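Local coordinates for uncharacterized conserved protein YndB, AHSA1/START domain (Micromonospora chersina, PDB 6V04) that is of unknown function but has two START/Bet v1-like halves, binds magnesium, and probably takes part in dynemicin biosynthesis as a putative cyclase/aromatase-like protein, at residues S19-V24 with A100-T104; E26-V31 with L133-L137; R74-F79 with Q91-L96; C111-S117 with E230-R234; W147-G153 with V240-H246. All blocks are in the same frame, centred on the assembly; numbering follows the deposited sequence.

The chain carries two START/Bet v1-like halves, each an antiparallel sheet with a long C-terminal helix. From the N terminus, contact 1 opens on strand 14-20 and contact 2 on helix 24-32. Contact 3, a hairpin pairing, closes first and lies within the spans of both. Contact 1 then closes on strand 103-110, and contact 2, crossing contact 1, closes on helix 116-139; all three touch one another. Contact 4 opens before contact 2 closes, so these two cross, and it reaches over to the second half. Contact 5 opens at 147-153, crosses contact 4, and pairs the first and last strands of the second sheet, with its centre about 22 Å from that of contact 4.

Contact 1. Residues S19-V24 with A100-T104; sequences SVPAPV and AEATT
An antiparallel strand pairing at the edge of the first sheet joins the end of strand 14-20 to the start of strand 103-110. Val20 and Thr103 form the hydrogen-bonded pair, CA atoms 5.4 Å apart, with Val20 N to Thr103 O and Thr103 N to Val20 O both 2.8 Å. Ser19 and Thr104 form the non-hydrogen-bonded pair next to it, CA atoms 4.3 Å apart, supported by a CA-H...O contact of 3.3 Å from Ser19 CA to Thr103 O. Beyond Val20 the chain leaves the sheet through an inverse gamma turn centred on Pro21, with a weak bond of 3.0 Å from Ala22 N to Val20 O. Pro23 takes the N-cap position of helix 24-32. Thr103, in the m rotamer, follows this bend: its OG1 donates to Ala22 O at 2.6 Å and lies 3.4 Å from Val24 CG2. Val20 and Thr103 share the sheet face that meets Val27, and Val20 also reaches Leu137 on helix 116-139. This is the strand-to-helix junction of a helix-grip fold, in which the first and last strands are neighbours. Because the Thr103 hydroxyl satisfies the Ala22 carbonyl, the strand pairing is extended by one side-chain bond into the turn that leads to the helix.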
# COMPACT_ATOMS: atom_id res chain seq x y z
N SER A 19 -22.01 -8.68 4.77
CA SER A 19 -22.86 -9.70 5.38
C SER A 19 -22.68 -10.99 4.59
O SER A 19 -22.77 -10.99 3.36
CB SER A 19 -24.32 -9.28 5.38
OG SER A 19 -25.16 -10.35 5.79
N VAL A 20 -22.40 -12.09 5.30
CA VAL A 20 -22.19 -13.38 4.64
C VAL A 20 -23.06 -14.45 5.29
O VAL A 20 -23.32 -14.40 6.50
CB VAL A 20 -20.71 -13.80 4.67
CG1 VAL A 20 -19.84 -12.84 3.86
CG2 VAL A 20 -20.21 -13.92 6.10
N PRO A 21 -23.53 -15.43 4.53
CA PRO A 21 -24.35 -16.49 5.12
C PRO A 21 -23.52 -17.61 5.70
O PRO A 21 -23.79 -18.79 5.45
CB PRO A 21 -25.18 -16.97 3.92
CG PRO A 21 -24.27 -16.77 2.76
CD PRO A 21 -23.43 -15.55 3.07
N ALA A 22 -22.48 -17.26 6.46
CA ALA A 22 -21.70 -18.21 7.22
C ALA A 22 -21.83 -17.89 8.70
O ALA A 22 -22.00 -16.72 9.08
CB ALA A 22 -20.22 -18.18 6.82
N PRO A 23 -21.78 -18.90 9.57
CA PRO A 23 -21.88 -18.64 11.01
C PRO A 23 -20.64 -17.93 11.54
O PRO A 23 -19.57 -17.96 10.94
CB PRO A 23 -22.04 -20.03 11.62
CG PRO A 23 -21.40 -20.94 10.64
CD PRO A 23 -21.64 -20.34 9.28
N VAL A 24 -20.81 -17.30 12.71
CA VAL A 24 -19.76 -16.45 13.26
C VAL A 24 -18.48 -17.25 13.47
O VAL A 24 -17.37 -16.74 13.28
CB VAL A 24 -20.24 -15.79 14.56
CG1 VAL A 24 -19.07 -15.15 15.31
CG2 VAL A 24 -21.29 -14.74 14.27
N ALA A 100 -29.53 -13.76 12.46
CA ALA A 100 -30.34 -14.93 12.11
C ALA A 100 -30.08 -15.36 10.68
O ALA A 100 -30.04 -16.56 10.38
CB ALA A 100 -31.82 -14.62 12.32
N GLU A 101 -29.90 -14.40 9.77
CA GLU A 101 -29.64 -14.70 8.37
C GLU A 101 -28.15 -14.83 8.06
O GLU A 101 -27.76 -15.73 7.31
CB GLU A 101 -30.25 -13.62 7.47
CG GLU A 101 -31.76 -13.73 7.28
CD GLU A 101 -32.32 -12.65 6.38
OE1 GLU A 101 -31.64 -12.27 5.40
OE2 GLU A 101 -33.44 -12.16 6.65
N ALA A 102 -27.32 -13.97 8.63
CA ALA A 102 -25.93 -13.87 8.20
C ALA A 102 -25.06 -13.34 9.33
O ALA A 102 -25.54 -12.83 10.34
CB ALA A 102 -25.81 -12.97 6.97
N THR A 103 -23.75 -13.47 9.13
CA THR A 103 -22.75 -12.82 9.95
C THR A 103 -22.32 -11.53 9.26
O THR A 103 -22.13 -11.50 8.05
CB THR A 103 -21.52 -13.72 10.14
OG1 THR A 103 -21.89 -14.86 10.92
CG2 THR A 103 -20.40 -12.95 10.86
N THR A 104 -22.19 -10.46 10.04
CA THR A 104 -21.69 -9.20 9.50
C THR A 104 -20.29 -8.95 10.03
O THR A 104 -20.05 -9.04 11.23
CB THR A 104 -22.61 -8.03 9.87
OG1 THR A 104 -23.92 -8.25 9.33
CG2 THR A 104 -22.05 -6.73 9.33

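Contact 2. Residues E26-V31 with L133-L137; sequences EVWEAV and LARYL
Ala30 sets its CB against three side chains of the facing helix: Leu133 CD1 at 4.0 Å from Ala30 CB, Leu137 CD2 at 3.9 Å and Tyr136 CE2 at 4.0 Å. The methyl meets the tyrosine at the ring edge, close to its plane. Both segments are helical, held by backbone bonds such as Ala30 N to Glu26 O and Leu137 N to Leu133 O, each 3.0 Å. The axes of these short segments approach to 11.2 Å and cross at 117°, so the helices lie far from parallel; the nearest CA atoms are those of Val27 and Leu137, 7.7 Å apart. The crossing belongs to the helix-grip fold of the START/Bet v1-like family, in which the long C-terminal helix, here 116-139, packs over the sheet beside the short helices that follow the first strand. Leu137 (chi1 m, chi2 t) spreads its methyls along helix 24-32, with CD1 4.1 Å from Val27 CG2, while Leu137 CD2 also comes within 3.8 Å of Glu26 OE1. One turn back, Leu133 (chi1 t, chi2 p) lays CD2 4.0 Å from Val31 CG1. No hydrogen bond joins the two segments. Around this apolar seam, Val27 continues onto Val20 and Leu96 of the sheet, Val31 and Leu133 both touch Trp40 of helix 34-40, and the Tyr136 hydroxyl is hydrogen-bonded to Arg36.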
# COMPACT_ATOMS: atom_id res chain seq x y z
N GLU A 26 -17.29 -19.78 11.80
CA GLU A 26 -16.59 -19.99 10.54
C GLU A 26 -15.91 -18.71 10.07
O GLU A 26 -14.74 -18.74 9.64
CB GLU A 26 -17.56 -20.50 9.48
CG GLU A 26 -16.92 -20.79 8.13
CD GLU A 26 -17.90 -21.30 7.09
OE1 GLU A 26 -17.51 -21.39 5.90
OE2 GLU A 26 -19.05 -21.62 7.47
N VAL A 27 -16.61 -17.58 10.16
CA VAL A 27 -16.01 -16.31 9.76
C VAL A 27 -14.80 -16.00 10.63
O VAL A 27 -13.77 -15.52 10.14
CB VAL A 27 -17.04 -15.18 9.81
CG1 VAL A 27 -16.41 -13.86 9.39
CG2 VAL A 27 -18.25 -15.50 8.94
N TRP A 28 -14.92 -16.24 11.94
CA TRP A 28 -13.81 -15.96 12.84
C TRP A 28 -12.56 -16.75 12.45
O TRP A 28 -11.45 -16.20 12.44
CB TRP A 28 -14.20 -16.29 14.28
CG TRP A 28 -13.08 -16.02 15.22
CD1 TRP A 28 -12.31 -16.94 15.87
CD2 TRP A 28 -12.58 -14.73 15.61
NE1 TRP A 28 -11.37 -16.30 16.65
CE2 TRP A 28 -11.51 -14.95 16.50
CE3 TRP A 28 -12.95 -13.42 15.30
CZ2 TRP A 28 -10.81 -13.90 17.09
CZ3 TRP A 28 -12.24 -12.38 15.88
CH2 TRP A 28 -11.18 -12.63 16.77
N GLU A 29 -12.72 -18.04 12.16
CA GLU A 29 -11.57 -18.83 11.70
C GLU A 29 -11.00 -18.25 10.41
O GLU A 29 -9.78 -18.15 10.26
CB GLU A 29 -11.98 -20.29 11.50
CG GLU A 29 -12.25 -21.03 12.79
CD GLU A 29 -11.08 -20.98 13.75
OE1 GLU A 29 -9.94 -21.29 13.33
OE2 GLU A 29 -11.30 -20.61 14.93
N ALA A 30 -11.88 -17.83 9.49
CA ALA A 30 -11.41 -17.35 8.20
C ALA A 30 -10.62 -16.06 8.31
O ALA A 30 -9.79 -15.77 7.44
CB ALA A 30 -12.59 -17.18 7.24
N VAL A 31 -10.88 -15.24 9.34
CA VAL A 31 -10.15 -13.99 9.50
C VAL A 31 -9.02 -14.06 10.52
O VAL A 31 -8.35 -13.05 10.74
CB VAL A 31 -11.10 -12.82 9.85
CG1 VAL A 31 -12.21 -12.72 8.83
CG2 VAL A 31 -11.66 -12.94 11.27
N LEU A 133 -13.12 -11.98 1.00
CA LEU A 133 -13.54 -12.83 2.11
C LEU A 133 -14.83 -13.56 1.76
O LEU A 133 -14.96 -14.77 1.97
CB LEU A 133 -13.73 -12.01 3.38
CG LEU A 133 -14.29 -12.79 4.57
CD1 LEU A 133 -13.37 -13.92 4.99
CD2 LEU A 133 -14.51 -11.83 5.73
N ALA A 134 -15.81 -12.83 1.22
CA ALA A 134 -17.11 -13.43 0.91
C ALA A 134 -16.97 -14.51 -0.15
O ALA A 134 -17.62 -15.56 -0.06
CB ALA A 134 -18.09 -12.35 0.46
N ARG A 135 -16.14 -14.27 -1.16
CA ARG A 135 -15.91 -15.27 -2.21
C ARG A 135 -15.31 -16.54 -1.64
O ARG A 135 -15.73 -17.66 -1.98
CB ARG A 135 -14.99 -14.69 -3.28
CG ARG A 135 -15.64 -13.74 -4.26
CD ARG A 135 -14.61 -13.25 -5.27
NE ARG A 135 -14.00 -14.35 -6.02
CZ ARG A 135 -14.23 -14.62 -7.30
NH1 ARG A 135 -15.06 -13.88 -8.03
NH2 ARG A 135 -13.61 -15.65 -7.87
N TYR A 136 -14.30 -16.40 -0.78
CA TYR A 136 -13.64 -17.54 -0.17
C TYR A 136 -14.59 -18.34 0.71
O TYR A 136 -14.58 -19.58 0.68
CB TYR A 136 -12.42 -17.06 0.62
CG TYR A 136 -11.86 -18.11 1.54
CD1 TYR A 136 -11.25 -19.25 1.04
CD2 TYR A 136 -11.92 -17.96 2.92
CE1 TYR A 136 -10.74 -20.23 1.89
CE2 TYR A 136 -11.42 -18.92 3.78
CZ TYR A 136 -10.82 -20.04 3.26
OH TYR A 136 -10.33 -21.00 4.13
N LEU A 137 -15.43 -17.66 1.50
CA LEU A 137 -16.41 -18.37 2.32
C LEU A 137 -17.44 -19.09 1.46
O LEU A 137 -17.91 -20.18 1.83
CB LEU A 137 -17.11 -17.38 3.26
CG LEU A 137 -16.23 -16.83 4.38
CD1 LEU A 137 -16.92 -15.68 5.07
CD2 LEU A 137 -15.91 -17.94 5.37

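Contact 3. Residues R74-F79 with Q91-L96; sequences RDRLLF and QVGWTL
The edge of Phe79 points diagonally across the strand pair at the face of Trp94, a T-shaped contact (phenyl to five-membered indole ring centroids 5.2 Å, planes at 85°). Phe79 takes chi1 p, swinging its ring back over Val92, whose CB makes a CH-pi contact 3.9 Å from the ring centroid. Strands 76-83 and 90-98 form a hairpin; the axes of their segments 76-79 and 91-96 run antiparallel at 177°, 4.6 Å apart. Leu77 with Trp94 and Phe79 with Val92 are the hydrogen-bonded pairs: Leu77 N to Trp94 O 2.8 Å, Trp94 N to Leu77 O 2.9 Å, Phe79 N to Val92 O 3.0 Å, Val92 N to Phe79 O 2.8 Å. Leu96 N also donates a hydrogen bond to Asp75 O, 2.8 Å. Asp75 and Arg76 form a classic beta bulge facing Glu72 on strand 63-72. Opposite Leu78, Gly93 leaves space for Leu78 CD2, 3.8 Å from Gly93 CA. Asp75 OD1 bridges to Arg76 NE at 2.8 Å and accepts a 2.7 Å bond from a water also donating to Leu96 O at 2.6 Å. The sheet thus presents an apolar, aromatic face toward the helices, where Trp94 meets Trp126, and a more polar face behind.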
# COMPACT_ATOMS: atom_id res chain seq x y z
N ARG A 74 -14.17 -14.79 18.36
CA ARG A 74 -15.51 -14.74 17.76
C ARG A 74 -16.19 -13.39 17.96
O ARG A 74 -17.42 -13.29 17.91
CB ARG A 74 -16.37 -15.89 18.29
CG ARG A 74 -15.82 -17.26 17.91
CD ARG A 74 -16.56 -18.39 18.62
NE ARG A 74 -16.43 -18.29 20.07
CZ ARG A 74 -15.35 -18.65 20.76
NH1 ARG A 74 -14.29 -19.14 20.13
NH2 ARG A 74 -15.34 -18.52 22.08
N ASP A 75 -15.39 -12.34 18.15
CA ASP A 75 -15.92 -11.01 18.41
C ASP A 75 -15.18 -9.97 17.59
O ASP A 75 -15.76 -9.39 16.66
CB ASP A 75 -15.82 -10.72 19.91
CG ASP A 75 -16.38 -9.37 20.29
OD1 ASP A 75 -16.68 -8.56 19.39
OD2 ASP A 75 -16.53 -9.13 21.50
N ARG A 76 -13.91 -9.70 17.89
CA ARG A 76 -13.25 -8.64 17.13
C ARG A 76 -11.74 -8.72 17.25
O ARG A 76 -11.18 -9.34 18.16
CB ARG A 76 -13.74 -7.27 17.57
CG ARG A 76 -13.19 -6.84 18.91
CD ARG A 76 -13.99 -5.66 19.43
NE ARG A 76 -15.34 -6.08 19.77
CZ ARG A 76 -16.32 -5.25 20.08
NH1 ARG A 76 -16.11 -3.94 20.08
NH2 ARG A 76 -17.52 -5.73 20.37
N LEU A 77 -11.09 -8.10 16.27
CA LEU A 77 -9.66 -7.86 16.24
C LEU A 77 -9.44 -6.36 16.20
O LEU A 77 -10.02 -5.68 15.36
CB LEU A 77 -9.02 -8.50 14.99
CG LEU A 77 -9.15 -10.01 14.87
CD1 LEU A 77 -8.92 -10.43 13.42
CD2 LEU A 77 -8.15 -10.68 15.77
N LEU A 78 -8.61 -5.85 17.11
CA LEU A 78 -8.24 -4.44 17.13
C LEU A 78 -6.73 -4.35 17.01
O LEU A 78 -6.01 -4.92 17.84
CB LEU A 78 -8.71 -3.77 18.42
CG LEU A 78 -10.21 -3.93 18.65
CD1 LEU A 78 -10.59 -3.35 19.99
CD2 LEU A 78 -10.98 -3.25 17.55
N PHE A 79 -6.26 -3.60 16.02
CA PHE A 79 -4.84 -3.50 15.76
C PHE A 79 -4.52 -2.18 15.07
O PHE A 79 -5.40 -1.45 14.61
CB PHE A 79 -4.35 -4.70 14.92
CG PHE A 79 -5.11 -4.93 13.63
CD1 PHE A 79 -6.26 -5.71 13.62
CD2 PHE A 79 -4.65 -4.41 12.43
CE1 PHE A 79 -6.94 -5.93 12.43
CE2 PHE A 79 -5.34 -4.64 11.25
CZ PHE A 79 -6.48 -5.40 11.25
N GLN A 91 -5.58 3.02 12.92
CA GLN A 91 -6.32 2.21 13.86
C GLN A 91 -7.34 1.38 13.09
O GLN A 91 -8.24 1.96 12.45
CB GLN A 91 -7.04 3.10 14.87
CG GLN A 91 -6.17 3.60 16.02
CD GLN A 91 -6.10 2.67 17.24
OE1 GLN A 91 -5.35 2.96 18.17
NE2 GLN A 91 -6.86 1.58 17.24
N VAL A 92 -7.22 0.05 13.15
CA VAL A 92 -8.07 -0.84 12.37
C VAL A 92 -8.85 -1.73 13.32
O VAL A 92 -8.32 -2.22 14.31
CB VAL A 92 -7.24 -1.68 11.36
CG1 VAL A 92 -8.15 -2.54 10.50
CG2 VAL A 92 -6.40 -0.75 10.47
N GLY A 93 -10.13 -1.92 13.01
CA GLY A 93 -10.94 -2.86 13.76
C GLY A 93 -11.72 -3.78 12.84
O GLY A 93 -12.28 -3.32 11.84
N TRP A 94 -11.73 -5.08 13.14
CA TRP A 94 -12.56 -6.06 12.44
C TRP A 94 -13.51 -6.63 13.48
O TRP A 94 -13.07 -7.30 14.42
CB TRP A 94 -11.73 -7.18 11.82
CG TRP A 94 -10.82 -6.80 10.70
CD1 TRP A 94 -10.69 -5.58 10.10
CD2 TRP A 94 -9.92 -7.68 10.02
NE1 TRP A 94 -9.75 -5.66 9.09
CE2 TRP A 94 -9.26 -6.93 9.03
CE3 TRP A 94 -9.60 -9.04 10.17
CZ2 TRP A 94 -8.30 -7.49 8.19
CZ3 TRP A 94 -8.65 -9.59 9.33
CH2 TRP A 94 -8.01 -8.81 8.36
N THR A 95 -14.80 -6.36 13.34
CA THR A 95 -15.79 -6.71 14.35
C THR A 95 -16.87 -7.58 13.73
O THR A 95 -17.42 -7.23 12.68
CB THR A 95 -16.40 -5.45 14.97
OG1 THR A 95 -15.34 -4.59 15.42
CG2 THR A 95 -17.33 -5.79 16.14
N LEU A 96 -17.17 -8.70 14.38
CA LEU A 96 -18.17 -9.64 13.91
C LEU A 96 -19.44 -9.50 14.73
O LEU A 96 -19.39 -9.49 15.97
CB LEU A 96 -17.69 -11.08 14.03
CG LEU A 96 -16.50 -11.45 13.16
CD1 LEU A 96 -16.26 -12.94 13.26
CD2 LEU A 96 -16.72 -11.02 11.71
O HOH W 1 -19.01 -8.21 18.15

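Contact 4. Residues C111-S117 with E230-R234; sequences CPGRPGS and EPGER
Glu230, at the end of strand 223-230, extends (chi1 and chi2 t) toward the start of helix 116-139. Glu230 OE1 lies 3.5 Å from Pro115 CB, and the carboxylate reaches the backbone through two waters: one donates to Glu230 OE2 at 2.6 Å and accepts from Gly116 N at 3.1 Å, the other donates to Glu230 OE1 at 2.9 Å and accepts from Ser117 N at 3.0 Å. From Pro231 to Glu233 the hairpin loop bends round to Arg234. With chi1 p and chi2 and chi3 t, Arg234 runs straight to the type II turn Cys111-Arg114, where NH1 donates to Pro112 O at 3.0 Å. Gly113 O sits over one guanidinium face, 3.4 Å from Arg234 CZ; a CB at Gly113 would clash with Arg234 CD. Arg234 NH2 bonds Thr237 within its own hairpin. This contact joins the two START-like halves, and its chemistry is polar and partly hydrated: charged side chains from one half are met by main-chain groups of the other.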
# COMPACT_ATOMS: atom_id res chain seq x y z
N CYS A 111 -7.30 7.23 10.79
CA CYS A 111 -5.96 7.77 10.88
C CYS A 111 -6.05 9.29 11.00
O CYS A 111 -6.54 9.95 10.08
CB CYS A 111 -5.14 7.37 9.65
SG CYS A 111 -3.45 8.01 9.68
N PRO A 112 -5.61 9.87 12.11
CA PRO A 112 -5.76 11.32 12.29
C PRO A 112 -5.05 12.08 11.18
O PRO A 112 -3.90 11.79 10.84
CB PRO A 112 -5.11 11.57 13.66
CG PRO A 112 -5.16 10.26 14.36
CD PRO A 112 -5.00 9.22 13.28
N GLY A 113 -5.76 13.04 10.59
CA GLY A 113 -5.21 13.88 9.55
C GLY A 113 -5.15 13.25 8.19
O GLY A 113 -4.50 13.81 7.29
N ARG A 114 -5.80 12.11 7.99
CA ARG A 114 -5.77 11.44 6.70
C ARG A 114 -6.23 12.39 5.60
O ARG A 114 -7.33 12.95 5.70
CB ARG A 114 -6.69 10.22 6.74
CG ARG A 114 -6.88 9.52 5.41
CD ARG A 114 -7.65 8.25 5.64
NE ARG A 114 -6.78 7.19 6.15
CZ ARG A 114 -7.17 6.17 6.89
NH1 ARG A 114 -6.27 5.25 7.25
NH2 ARG A 114 -8.43 6.04 7.29
N PRO A 115 -5.45 12.56 4.53
CA PRO A 115 -5.93 13.40 3.42
C PRO A 115 -7.25 12.89 2.86
O PRO A 115 -7.44 11.69 2.69
CB PRO A 115 -4.80 13.30 2.38
CG PRO A 115 -3.59 12.92 3.17
CD PRO A 115 -4.09 12.06 4.29
N GLY A 116 -8.16 13.82 2.59
CA GLY A 116 -9.41 13.43 1.95
C GLY A 116 -9.18 12.71 0.65
O GLY A 116 -9.96 11.83 0.26
N SER A 117 -8.07 13.03 -0.04
CA SER A 117 -7.75 12.38 -1.31
C SER A 117 -7.48 10.89 -1.15
O SER A 117 -7.54 10.16 -2.14
CB SER A 117 -6.54 13.06 -1.94
OG SER A 117 -5.39 12.92 -1.12
N GLU A 230 1.16 17.08 0.66
CA GLU A 230 -0.03 17.73 1.18
C GLU A 230 0.28 18.22 2.59
O GLU A 230 0.65 17.41 3.45
CB GLU A 230 -1.23 16.78 1.20
CG GLU A 230 -2.46 17.42 1.82
CD GLU A 230 -3.75 16.69 1.49
OE1 GLU A 230 -3.82 16.01 0.45
OE2 GLU A 230 -4.70 16.80 2.29
N PRO A 231 0.14 19.51 2.89
CA PRO A 231 0.47 19.98 4.23
C PRO A 231 -0.62 19.63 5.23
O PRO A 231 -1.79 19.47 4.88
CB PRO A 231 0.60 21.50 4.06
CG PRO A 231 -0.18 21.83 2.83
CD PRO A 231 -0.20 20.61 1.97
N GLY A 232 -0.20 19.51 6.49
CA GLY A 232 -1.12 19.23 7.56
C GLY A 232 -0.52 19.57 8.91
O GLY A 232 0.70 19.70 9.05
N GLU A 233 -1.40 19.75 9.90
CA GLU A 233 -0.93 19.94 11.27
C GLU A 233 -0.06 18.78 11.72
O GLU A 233 0.90 18.98 12.48
CB GLU A 233 -2.12 20.09 12.24
CG GLU A 233 -2.93 21.35 12.06
CD GLU A 233 -4.07 21.45 13.07
OE1 GLU A 233 -4.04 20.71 14.08
OE2 GLU A 233 -4.99 22.26 12.85
N ARG A 234 -0.36 17.57 11.26
CA ARG A 234 0.39 16.39 11.65
C ARG A 234 1.77 16.31 11.01
O ARG A 234 2.57 15.46 11.41
CB ARG A 234 -0.39 15.12 11.29
CG ARG A 234 -0.37 14.78 9.78
CD ARG A 234 -1.23 13.57 9.49
NE ARG A 234 -1.09 13.12 8.10
CZ ARG A 234 -1.60 11.99 7.63
NH1 ARG A 234 -2.30 11.18 8.41
NH2 ARG A 234 -1.40 11.65 6.35
O HOH W 2 -7.16 16.67 3.24
O HOH W 3 -6.71 15.74 0.14

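Contact 5. Residues W147-G153 with V240-H246; sequences WRQEIDG and VSHQGWH. With MG (magnesium ion), chain C.
Gln149 OE1 binds the magnesium ion at 2.0 Å, while Arg148 and Asp152 make a two-pronged salt bridge, NH1 to OD1 and NH2 to OD2, both 2.9 Å. Four backbone bonds then define the antiparallel ladder: Ile151 N to His242 O 3.0 Å, His242 N to Ile151 O 2.9 Å, Gly153 N to Val240 O 3.2 Å and Val240 N to Gly153 O 3.0 Å. Asp152 and Ser241 form the non-hydrogen-bonded pair between them. Gln243 NE2 adds a weak 3.3 Å bond to Glu150 OE1. Where the strands part, a water bridges Gln149 O and Gly244 N, 2.8 Å from each. Trp245 NE1 turns back to His242 O at 3.0 Å, and Ile151 CD1 packs 3.8 Å from Trp245 CE2; the edge of Trp147 approaches Trp245 CB, with CZ3 at 3.7 Å. The pairing is that of first and last strands in the second helix-grip sheet, with strand 223-230 next to 236-243 and helix 252-277 over Ile151, Trp245 and His242.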
# COMPACT_ATOMS: atom_id res chain seq x y z
N TRP A 147 -1.17 -9.73 -7.86
CA TRP A 147 -0.36 -8.54 -7.72
C TRP A 147 -1.19 -7.32 -8.10
O TRP A 147 -2.02 -7.38 -9.01
CB TRP A 147 0.94 -8.65 -8.54
CG TRP A 147 0.80 -8.73 -10.04
CD1 TRP A 147 0.61 -9.86 -10.80
CD2 TRP A 147 0.90 -7.65 -10.96
NE1 TRP A 147 0.57 -9.53 -12.13
CE2 TRP A 147 0.74 -8.18 -12.25
CE3 TRP A 147 1.10 -6.27 -10.82
CZ2 TRP A 147 0.78 -7.38 -13.39
CZ3 TRP A 147 1.11 -5.48 -11.93
CH2 TRP A 147 0.97 -6.04 -13.22
N ARG A 148 -1.01 -6.24 -7.36
CA ARG A 148 -1.82 -5.05 -7.55
C ARG A 148 -1.28 -4.20 -8.69
O ARG A 148 -0.08 -3.91 -8.77
CB ARG A 148 -1.86 -4.27 -6.24
CG ARG A 148 -2.85 -3.12 -6.23
CD ARG A 148 -3.19 -2.70 -4.82
NE ARG A 148 -2.06 -2.10 -4.14
CZ ARG A 148 -1.82 -0.80 -4.07
NH1 ARG A 148 -0.77 -0.36 -3.41
NH2 ARG A 148 -2.63 0.08 -4.66
N GLN A 149 -2.19 -3.74 -9.56
CA GLN A 149 -1.76 -3.12 -10.81
C GLN A 149 -1.07 -1.78 -10.62
O GLN A 149 -0.34 -1.35 -11.53
CB GLN A 149 -2.93 -2.95 -11.76
CG GLN A 149 -4.00 -1.97 -11.31
CD GLN A 149 -5.25 -2.06 -12.16
OE1 GLN A 149 -5.86 -3.13 -12.28
NE2 GLN A 149 -5.64 -0.95 -12.76
N GLU A 150 -1.29 -1.08 -9.51
CA GLU A 150 -0.65 0.21 -9.27
C GLU A 150 0.14 0.16 -7.97
O GLU A 150 -0.16 -0.66 -7.09
CB GLU A 150 -1.67 1.36 -9.22
CG GLU A 150 -2.93 1.07 -8.44
CD GLU A 150 -3.99 2.11 -8.71
OE1 GLU A 150 -3.79 3.28 -8.31
OE2 GLU A 150 -5.01 1.78 -9.35
N ILE A 151 1.20 0.97 -7.92
CA ILE A 151 2.03 1.17 -6.73
C ILE A 151 1.62 2.48 -6.09
O ILE A 151 1.45 3.48 -6.79
CB ILE A 151 3.53 1.22 -7.08
CG1 ILE A 151 3.98 -0.10 -7.70
CG2 ILE A 151 4.36 1.54 -5.86
CD1 ILE A 151 5.37 -0.02 -8.30
N ASP A 152 1.48 2.49 -4.76
CA ASP A 152 1.33 3.76 -4.07
C ASP A 152 1.93 3.62 -2.67
O ASP A 152 2.25 2.52 -2.21
CB ASP A 152 -0.12 4.22 -4.03
CG ASP A 152 -1.07 3.12 -3.71
OD1 ASP A 152 -0.84 2.43 -2.70
OD2 ASP A 152 -2.05 2.95 -4.48
N GLY A 153 2.12 4.75 -2.03
CA GLY A 153 2.64 4.75 -0.69
C GLY A 153 2.68 6.18 -0.20
O GLY A 153 2.56 7.12 -0.99
N VAL A 240 3.30 8.91 -3.24
CA VAL A 240 3.71 8.50 -4.58
C VAL A 240 2.64 7.60 -5.16
O VAL A 240 2.00 6.82 -4.45
CB VAL A 240 5.08 7.80 -4.60
CG1 VAL A 240 5.07 6.56 -3.72
CG2 VAL A 240 5.44 7.43 -6.04
N SER A 241 2.42 7.74 -6.47
CA SER A 241 1.63 6.80 -7.26
C SER A 241 2.43 6.47 -8.51
O SER A 241 2.91 7.38 -9.19
CB SER A 241 0.29 7.42 -7.65
OG SER A 241 -0.44 6.56 -8.52
N HIS A 242 2.58 5.19 -8.82
CA HIS A 242 3.30 4.77 -10.01
C HIS A 242 2.46 3.73 -10.72
O HIS A 242 2.26 2.62 -10.20
CB HIS A 242 4.68 4.24 -9.62
CG HIS A 242 5.63 4.16 -10.76
ND1 HIS A 242 6.99 3.97 -10.59
CD2 HIS A 242 5.43 4.24 -12.10
CE1 HIS A 242 7.57 3.92 -11.77
NE2 HIS A 242 6.66 4.08 -12.70
N GLN A 243 1.94 4.09 -11.89
CA GLN A 243 0.93 3.32 -12.60
C GLN A 243 1.43 2.84 -13.95
O GLN A 243 2.39 3.38 -14.51
CB GLN A 243 -0.34 4.15 -12.82
CG GLN A 243 -1.04 4.56 -11.54
CD GLN A 243 -2.27 5.40 -11.78
OE1 GLN A 243 -2.36 6.12 -12.77
NE2 GLN A 243 -3.24 5.32 -10.88
N GLY A 244 0.73 1.85 -14.51
CA GLY A 244 0.96 1.40 -15.87
C GLY A 244 1.41 -0.04 -16.01
O GLY A 244 1.45 -0.55 -17.14
N TRP A 245 1.72 -0.72 -14.90
CA TRP A 245 2.36 -2.03 -14.93
C TRP A 245 1.52 -3.06 -15.67
O TRP A 245 2.06 -3.94 -16.35
CB TRP A 245 2.63 -2.50 -13.49
CG TRP A 245 3.35 -1.44 -12.76
CD1 TRP A 245 2.83 -0.58 -11.83
CD2 TRP A 245 4.71 -1.05 -12.95
NE1 TRP A 245 3.80 0.32 -11.43
CE2 TRP A 245 4.96 0.03 -12.10
CE3 TRP A 245 5.75 -1.54 -13.76
CZ2 TRP A 245 6.21 0.67 -12.05
CZ3 TRP A 245 6.98 -0.91 -13.70
CH2 TRP A 245 7.21 0.16 -12.85
N HIS A 246 0.21 -2.96 -15.54
CA HIS A 246 -0.71 -3.91 -16.16
C HIS A 246 -0.95 -3.65 -17.65
O HIS A 246 -1.63 -4.45 -18.29
CB HIS A 246 -2.05 -3.86 -15.43
CG HIS A 246 -2.75 -2.54 -15.56
ND1 HIS A 246 -2.18 -1.36 -15.14
CD2 HIS A 246 -3.95 -2.22 -16.09
CE1 HIS A 246 -3.00 -0.36 -15.40
NE2 HIS A 246 -4.08 -0.86 -15.98
MG MG C . -7.53 -3.96 -13.14
O HOH W 4 -1.27 0.92 -12.86